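PDB 6GFV: beta-hexosaminidase LpqI from Mycobacterium tuberculosis H37Rv, which cleaves the terminal beta-1,4-linked N-acetylglucosamine from peptidoglycan fragments, a step in the recycling of the mycobacterial cell wall. Local coordinates for residues Gly71-Ala76 with Gly338-Cys343. Residues are numbered along the deposited sequence; the frame is centred on the assembly and turned at random.
Sequences GPLPLA and GPNPGC
Gly338 meets Leu73 where the C-terminal tail of this family 3 glycoside hydrolase, a TIM-barrel enzyme, leaves helix 323-337 and runs past the loop that joins helix 62-69 to strand 76-83. The glycine takes a positive phi of 80° as the helix ends, and its carbonyl O comes to lie 3.7 Å from Leu73 CD2. Pro74 CD stands a little further from the same oxygen, at 4.1 Å from Gly338 O. Leu73 also touches Ala334, so the loop packs on the last part of the helix as well as on the tail that follows it.

Pro339 carries the chain on to Asn340, whose side chain makes most of the contact. Its CG lies anti to the carbonyl carbon (chi1 -81°), and the carboxamide reaches the loop with both ends. ND2 donates to Pro72 O over 2.7 Å, with an N-H...O angle of 157°, and the acceptor sits almost in the plane of the amide. The same nitrogen lies 3.5 Å from Leu73 CD2, the Leu73 and Asn340 side chains crossing at a slant. OD1 of Asn340 lies against two ring carbons of Pro74, 3.1 Å from Pro74 CD and 3.5 Å from Pro74 CG. ND2 also donates to Ser5 O and OD1 accepts from Arg4 NH1, which ties the N-terminal segment into the junction and provides partners for both polar atoms of this buried side chain.

Asn340 also opens a type II beta turn that runs to Cys343, with Gly342 at its third position, closed by a weak bond from Cys343 N to Asn340 O. Cys343 ends the chain, and the two termini are linked covalently beside the barrel by the disulfide between Cys343 SG and Cys6 SG.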
ATOM      1  N   GLY A  71     -10.560  10.589 -13.723  1.00 37.80           N
ATOM      2  CA  GLY A  71     -11.639   9.636 -13.934  1.00 34.81           C
ATOM      3  C   GLY A  71     -11.175   8.202 -14.144  1.00 30.32           C
ATOM      4  O   GLY A  71      -9.977   7.948 -14.243  1.00 26.55           O
ATOM      5  N   PRO A  72     -12.127   7.254 -14.218  1.00 25.88           N
ATOM      6  CA  PRO A  72     -13.574   7.462 -14.142  1.00 26.29           C
ATOM      7  C   PRO A  72     -14.082   7.366 -12.720  1.00 20.06           C
ATOM      8  O   PRO A  72     -15.288   7.396 -12.494  1.00 20.76           O
ATOM      9  CB  PRO A  72     -14.124   6.308 -14.972  1.00 25.80           C
ATOM     10  CG  PRO A  72     -13.196   5.208 -14.638  1.00 26.63           C
ATOM     11  CD  PRO A  72     -11.820   5.836 -14.463  1.00 27.31           C
ATOM     12  N   LEU A  73     -13.154   7.207 -11.783  1.00 20.87           N
ATOM     13  CA  LEU A  73     -13.471   7.151 -10.367  1.00 20.22           C
ATOM     14  C   LEU A  73     -12.530   8.104  -9.648  1.00 17.25           C
ATOM     15  O   LEU A  73     -11.598   8.617 -10.256  1.00 17.12           O
ATOM     16  CB  LEU A  73     -13.348   5.719  -9.830  1.00 22.29           C
ATOM     17  CG  LEU A  73     -14.445   4.716 -10.220  1.00 22.37           C
ATOM     18  CD1 LEU A  73     -14.127   3.393  -9.612  1.00 21.32           C
ATOM     19  CD2 LEU A  73     -15.845   5.166  -9.792  1.00 21.60           C
ATOM     20  N   PRO A  74     -12.795   8.380  -8.365  1.00 18.66           N
ATOM     21  CA  PRO A  74     -11.956   9.352  -7.671  1.00 17.47           C
ATOM     22  C   PRO A  74     -10.489   8.938  -7.569  1.00 15.59           C
ATOM     23  O   PRO A  74     -10.171   7.790  -7.292  1.00 19.71           O
ATOM     24  CB  PRO A  74     -12.600   9.431  -6.289  1.00 17.67           C
ATOM     25  CG  PRO A  74     -14.023   9.041  -6.527  1.00 20.85           C
ATOM     26  CD  PRO A  74     -13.986   8.016  -7.577  1.00 17.17           C
ATOM     27  N   LEU A  75      -9.602   9.880  -7.834  1.00 15.06           N
ATOM     28  CA  LEU A  75      -8.169   9.679  -7.666  1.00 14.36           C
ATOM     29  C   LEU A  75      -7.828   9.170  -6.263  1.00 13.67           C
ATOM     30  O   LEU A  75      -8.351   9.694  -5.283  1.00 13.50           O
ATOM     31  CB  LEU A  75      -7.437  10.996  -7.922  1.00 14.40           C
ATOM     32  CG  LEU A  75      -5.907  10.981  -7.958  1.00 13.94           C
ATOM     33  CD1 LEU A  75      -5.392  10.333  -9.240  1.00 14.30           C
ATOM     34  CD2 LEU A  75      -5.333  12.374  -7.779  1.00 16.46           C
ATOM     35  N   ALA A  76      -6.959   8.161  -6.154  1.00 13.09           N
ATOM     36  CA  ALA A  76      -6.470   7.731  -4.836  1.00 12.40           C
ATOM     37  C   ALA A  76      -5.346   8.657  -4.338  1.00 12.09           C
ATOM     38  O   ALA A  76      -4.466   9.019  -5.103  1.00 12.19           O
ATOM     39  CB  ALA A  76      -5.967   6.272  -4.880  1.00 12.06           C
ATOM     40  N   GLY A 338     -14.499   3.193  -4.349  1.00 13.48           N
ATOM     41  CA  GLY A 338     -15.884   3.482  -4.056  1.00 14.45           C
ATOM     42  C   GLY A 338     -16.563   4.312  -5.130  1.00 15.61           C
ATOM     43  O   GLY A 338     -15.938   4.728  -6.097  1.00 16.28           O
ATOM     44  N   PRO A 339     -17.859   4.572  -4.964  1.00 20.92           N
ATOM     45  CA  PRO A 339     -18.583   5.189  -6.077  1.00 23.06           C
ATOM     46  C   PRO A 339     -18.351   6.683  -6.174  1.00 27.17           C
ATOM     47  O   PRO A 339     -17.962   7.319  -5.193  1.00 23.85           O
ATOM     48  CB  PRO A 339     -20.048   4.877  -5.760  1.00 24.33           C
ATOM     49  CG  PRO A 339     -20.098   4.744  -4.289  1.00 26.24           C
ATOM     50  CD  PRO A 339     -18.729   4.297  -3.810  1.00 23.64           C
ATOM     51  N   ASN A 340     -18.563   7.227  -7.367  1.00 31.50           N
ATOM     52  CA  ASN A 340     -18.541   8.672  -7.557  1.00 40.93           C
ATOM     53  C   ASN A 340     -19.658   9.385  -6.827  1.00 48.84           C
ATOM     54  O   ASN A 340     -20.771   8.873  -6.733  1.00 48.46           O
ATOM     55  CB  ASN A 340     -18.621   9.015  -9.036  1.00 38.33           C
ATOM     56  CG  ASN A 340     -17.297   8.891  -9.712  1.00 35.89           C
ATOM     57  OD1 ASN A 340     -16.291   9.377  -9.202  1.00 29.29           O
ATOM     58  ND2 ASN A 340     -17.275   8.234 -10.856  1.00 37.25           N
ATOM     59  N   PRO A 341     -19.362  10.574  -6.297  1.00 58.09           N
ATOM     60  CA  PRO A 341     -20.459  11.354  -5.726  1.00 63.69           C
ATOM     61  C   PRO A 341     -21.334  11.888  -6.859  1.00 64.65           C
ATOM     62  O   PRO A 341     -20.827  12.275  -7.911  1.00 65.27           O
ATOM     63  CB  PRO A 341     -19.745  12.472  -4.957  1.00 66.19           C
ATOM     64  CG  PRO A 341     -18.394  12.581  -5.593  1.00 65.65           C
ATOM     65  CD  PRO A 341     -18.049  11.229  -6.148  1.00 61.94           C
ATOM     66  N   GLY A 342     -22.643  11.864  -6.659  1.00 64.63           N
ATOM     67  CA  GLY A 342     -23.561  12.233  -7.716  1.00 64.45           C
ATOM     68  C   GLY A 342     -24.256  11.020  -8.294  1.00 63.91           C
ATOM     69  O   GLY A 342     -25.315  11.133  -8.903  1.00 74.98           O
ATOM     70  N   CYS A 343     -23.663   9.849  -8.111  1.00 55.40           N
ATOM     71  CA  CYS A 343     -24.314   8.627  -8.546  1.00 53.28           C
ATOM     72  C   CYS A 343     -25.279   8.141  -7.473  1.00 56.97           C
ATOM     73  O   CYS A 343     -25.652   6.968  -7.446  1.00 60.06           O
ATOM     74  CB  CYS A 343     -23.285   7.546  -8.876  1.00 49.98           C
ATOM     75  SG  CYS A 343     -22.144   7.981 -10.202  1.00 25.75           S
TER